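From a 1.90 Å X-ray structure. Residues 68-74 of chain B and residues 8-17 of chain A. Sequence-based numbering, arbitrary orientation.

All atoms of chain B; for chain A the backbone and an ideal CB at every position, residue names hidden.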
# COMPACT_ATOMS: atom_id res chain seq x y z
N GLU B 68 1.73 -0.83 -15.45
CA GLU B 68 1.41 0.59 -15.50
C GLU B 68 -0.01 0.84 -15.02
O GLU B 68 -0.26 1.80 -14.29
CB GLU B 68 1.61 1.15 -16.90
CG GLU B 68 3.05 1.51 -17.21
CD GLU B 68 3.24 1.95 -18.65
OE1 GLU B 68 2.40 1.58 -19.50
OE2 GLU B 68 4.22 2.67 -18.92
N ILE B 69 -0.94 -0.01 -15.43
CA ILE B 69 -2.34 0.15 -15.03
C ILE B 69 -2.51 -0.08 -13.53
O ILE B 69 -3.28 0.63 -12.87
CB ILE B 69 -3.29 -0.73 -15.87
CG1 ILE B 69 -3.27 -0.27 -17.33
CG2 ILE B 69 -4.73 -0.67 -15.33
CD1 ILE B 69 -4.22 -1.00 -18.24
N PHE B 70 -1.79 -1.05 -12.97
CA PHE B 70 -1.80 -1.27 -11.53
C PHE B 70 -1.39 -0.00 -10.78
O PHE B 70 -2.08 0.43 -9.85
CB PHE B 70 -0.87 -2.42 -11.13
CG PHE B 70 -0.71 -2.59 -9.64
CD1 PHE B 70 -1.68 -3.24 -8.89
CD2 PHE B 70 0.40 -2.09 -8.98
CE1 PHE B 70 -1.53 -3.40 -7.52
CE2 PHE B 70 0.55 -2.24 -7.61
CZ PHE B 70 -0.42 -2.89 -6.88
N TYR B 71 -0.27 0.59 -11.17
CA TYR B 71 0.20 1.80 -10.50
C TYR B 71 -0.78 2.94 -10.69
O TYR B 71 -0.99 3.76 -9.79
CB TYR B 71 1.62 2.17 -10.96
CG TYR B 71 2.67 1.25 -10.38
CD1 TYR B 71 3.30 0.29 -11.16
CD2 TYR B 71 3.01 1.31 -9.03
CE1 TYR B 71 4.25 -0.56 -10.63
CE2 TYR B 71 3.96 0.46 -8.49
CZ TYR B 71 4.57 -0.47 -9.29
OH TYR B 71 5.52 -1.32 -8.75
N GLU B 72 -1.41 3.00 -11.86
CA GLU B 72 -2.44 4.01 -12.07
C GLU B 72 -3.58 3.83 -11.07
O GLU B 72 -4.10 4.80 -10.52
CB GLU B 72 -2.97 3.95 -13.50
CG GLU B 72 -4.05 4.97 -13.82
CD GLU B 72 -4.33 5.05 -15.30
OE1 GLU B 72 -3.40 5.40 -16.06
OE2 GLU B 72 -5.47 4.74 -15.70
N MSE B 73 -3.94 2.57 -10.80
CA MSE B 73 -5.04 2.26 -9.89
C MSE B 73 -4.71 2.60 -8.43
O MSE B 73 -5.54 3.15 -7.70
CB MSE B 73 -5.42 0.77 -10.00
CG MSE B 73 -6.49 0.30 -9.01
SE MSE B 73 -6.94 -1.60 -9.15
CE MSE B 73 -7.92 -1.56 -10.84
N VAL B 74 -3.49 2.28 -8.00
CA VAL B 74 -3.19 2.32 -6.57
C VAL B 74 -2.29 3.47 -6.11
O VAL B 74 -2.15 3.69 -4.91
CB VAL B 74 -2.60 0.98 -6.07
CG1 VAL B 74 -3.57 -0.15 -6.36
CG2 VAL B 74 -1.23 0.71 -6.70
N UNK A 8 -12.45 8.77 -14.53
CA UNK A 8 -11.69 9.95 -14.12
C UNK A 8 -10.41 9.54 -13.39
O UNK A 8 -9.36 10.15 -13.58
CB UNK A 8 -12.54 10.85 -13.23
N UNK A 9 -10.51 8.50 -12.57
CA UNK A 9 -9.37 8.04 -11.79
C UNK A 9 -8.41 7.21 -12.63
O UNK A 9 -7.21 7.20 -12.37
CB UNK A 9 -9.85 7.23 -10.59
N UNK A 10 -8.93 6.52 -13.64
CA UNK A 10 -8.12 5.63 -14.46
C UNK A 10 -8.32 5.87 -15.95
O UNK A 10 -9.08 5.15 -16.61
CB UNK A 10 -8.44 4.17 -14.12
N UNK A 11 -7.63 6.89 -16.50
CA UNK A 11 -7.70 7.22 -17.92
C UNK A 11 -7.33 6.03 -18.81
O UNK A 11 -7.84 5.93 -19.93
CB UNK A 11 -6.78 8.40 -18.22
N UNK A 12 -6.45 5.16 -18.33
CA UNK A 12 -6.02 4.00 -19.11
C UNK A 12 -7.17 3.04 -19.37
O UNK A 12 -7.26 2.43 -20.43
CB UNK A 12 -4.89 3.27 -18.39
N UNK A 13 -8.05 2.90 -18.38
CA UNK A 13 -9.19 2.01 -18.49
C UNK A 13 -10.27 2.61 -19.39
O UNK A 13 -10.87 1.91 -20.22
CB UNK A 13 -9.76 1.71 -17.10
N UNK A 14 -10.50 3.90 -19.24
CA UNK A 14 -11.40 4.64 -20.13
C UNK A 14 -10.99 4.43 -21.59
O UNK A 14 -11.82 4.12 -22.44
CB UNK A 14 -11.39 6.13 -19.78
N UNK A 15 -9.70 4.58 -21.86
CA UNK A 15 -9.17 4.42 -23.21
C UNK A 15 -9.43 3.01 -23.75
O UNK A 15 -9.90 2.85 -24.87
CB UNK A 15 -7.67 4.72 -23.23
N UNK A 16 -9.14 2.00 -22.94
CA UNK A 16 -9.35 0.61 -23.36
C UNK A 16 -10.81 0.34 -23.72
O UNK A 16 -11.09 -0.35 -24.70
CB UNK A 16 -8.90 -0.35 -22.25
N UNK A 17 -11.74 0.88 -22.94
CA UNK A 17 -13.16 0.74 -23.26
C UNK A 17 -13.51 1.48 -24.55
O UNK A 17 -14.17 0.94 -25.44
CB UNK A 17 -14.02 1.26 -22.11

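Chain B presents about two turns of helix, with B:Ile69 and B:Glu72 directed toward chain A and B:Met73, one turn on from B:Ile69, set sideways. The side chain of B:Glu72 reaches out with its carboxylate, while B:Ile69 offers a branched apolar surface.

Position 8 is helical, and no atom of chain B lies within 5.5 Å of its ideal CB. Contact with chain B sets no demand here, so many residues would do, long polar ones among them; it is A:Arg8, which makes no contact with this stretch.

Position 9, still helical, points its CB sideways and again has nothing within 5.5 Å. Small or larger residues could be accommodated as far as chain B is concerned. The residue is A:Ala9, whose contribution comes from the backbone: one water donates hydrogen bonds both to A:Ala9 O (3.0 Å from the water O) and to B:Glu72 O (2.9 Å from the water O), bridging the chains.

At position 10 the backbone leaves the helix, with phi/psi of -131/82, and occupies the N-cap position of the next one. Serine, threonine, aspartate or asparagine is common at such a site. Yet the ideal CB lies 3.4 Å from B:Glu72 OE2, which makes an acid unattractive, and the apolar surface of B:Ile69 and B:Met73 lies within reach of a long, flexible side chain. Leucine or methionine would exploit it. The residue is selenomethionine, A:Met10, with rotamers m, t and p. Its CB points sideways, but its end comes nearer, placing CE 3.5 Å from B:Ile69 CG2 and 3.6 Å from B:Met73 CB.

Position 11 opens the second helix with phi near -56°, a value proline favours, and first-turn amides have no helical acceptor behind them. Small polar residues would also fit. A:Pro11 is found; its N lies 3.2 Å from B:Glu72 OE2 but has no hydrogen to share.

Position 12 points toward chain B, and its ideal CB is only 3.1 Å from B:Glu72 OE2, in tight quarters beside a negative charge. A small side chain is indicated: alanine, serine or perhaps threonine, whereas an acid would suffer repulsion. A:Ser12 answers this. Its backbone N donates a hydrogen bond to B:Glu72 OE2 (2.8 Å), so the carboxylate takes up an amide of the first turn, and A:Ser12 OG lies 2.7 Å from B:Glu72 OE1.

Position 13 starts sideways, but a branched or long apolar side chain could reach B:Ile69; valine, leucine and isoleucine are all plausible. A:Ile13 brings its CD1 to 3.9 Å from B:Ile69 CG2.

Positions 14 and 15 have no chain B atom within 5.5 Å of their ideal CBs, and polar residues suit them; they are A:Lys14 and A:Lys15.

Position 16, one turn beyond 12, points toward chain B but from farther off, so leucine or methionine could span the gap. A:Leu16 sets CD1 3.9 Å from B:Ile69 CD1.

Position 17 is out of reach and unconstrained by chain B; it is A:Val17.

Chain A, residues 8-17: RAMPSIKKLV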
# COMPACT_ATOMS: atom_id res chain seq x y z
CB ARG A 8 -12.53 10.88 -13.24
CG ARG A 8 -13.49 11.77 -14.02
CD ARG A 8 -14.15 12.81 -13.11
NE ARG A 8 -14.97 12.19 -12.08
CZ ARG A 8 -16.28 11.96 -12.21
NH1 ARG A 8 -16.92 12.31 -13.32
NH2 ARG A 8 -16.95 11.39 -11.22
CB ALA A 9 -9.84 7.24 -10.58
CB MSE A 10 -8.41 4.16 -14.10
CG MSE A 10 -8.23 3.84 -12.61
SE MSE A 10 -8.18 1.93 -12.23
CE MSE A 10 -6.58 1.48 -13.28
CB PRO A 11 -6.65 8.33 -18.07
CG PRO A 11 -6.55 8.94 -16.73
CD PRO A 11 -6.76 7.82 -15.76
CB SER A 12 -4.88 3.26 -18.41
OG SER A 12 -3.70 4.05 -18.41
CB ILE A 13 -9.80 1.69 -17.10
CG1 ILE A 13 -8.76 0.97 -16.23
CG2 ILE A 13 -11.05 0.85 -17.25
CD1 ILE A 13 -8.35 -0.40 -16.75
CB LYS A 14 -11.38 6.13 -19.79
CG LYS A 14 -12.14 7.00 -20.77
CD LYS A 14 -12.25 8.43 -20.27
CE LYS A 14 -12.87 9.34 -21.31
NZ LYS A 14 -14.07 8.70 -21.91
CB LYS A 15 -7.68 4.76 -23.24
CG LYS A 15 -6.99 4.49 -24.57
CD LYS A 15 -5.57 5.05 -24.57
CE LYS A 15 -4.86 4.75 -25.88
NZ LYS A 15 -3.72 5.68 -26.12
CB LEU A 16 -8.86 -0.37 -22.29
CG LEU A 16 -7.34 -0.47 -22.11
CD1 LEU A 16 -6.98 -1.35 -20.91
CD2 LEU A 16 -6.68 -1.00 -23.38
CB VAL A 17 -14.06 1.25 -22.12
CG1 VAL A 17 -15.51 1.33 -22.57
CG2 VAL A 17 -13.92 0.37 -20.89
O HOH W 1 -6.55 6.00 -9.66
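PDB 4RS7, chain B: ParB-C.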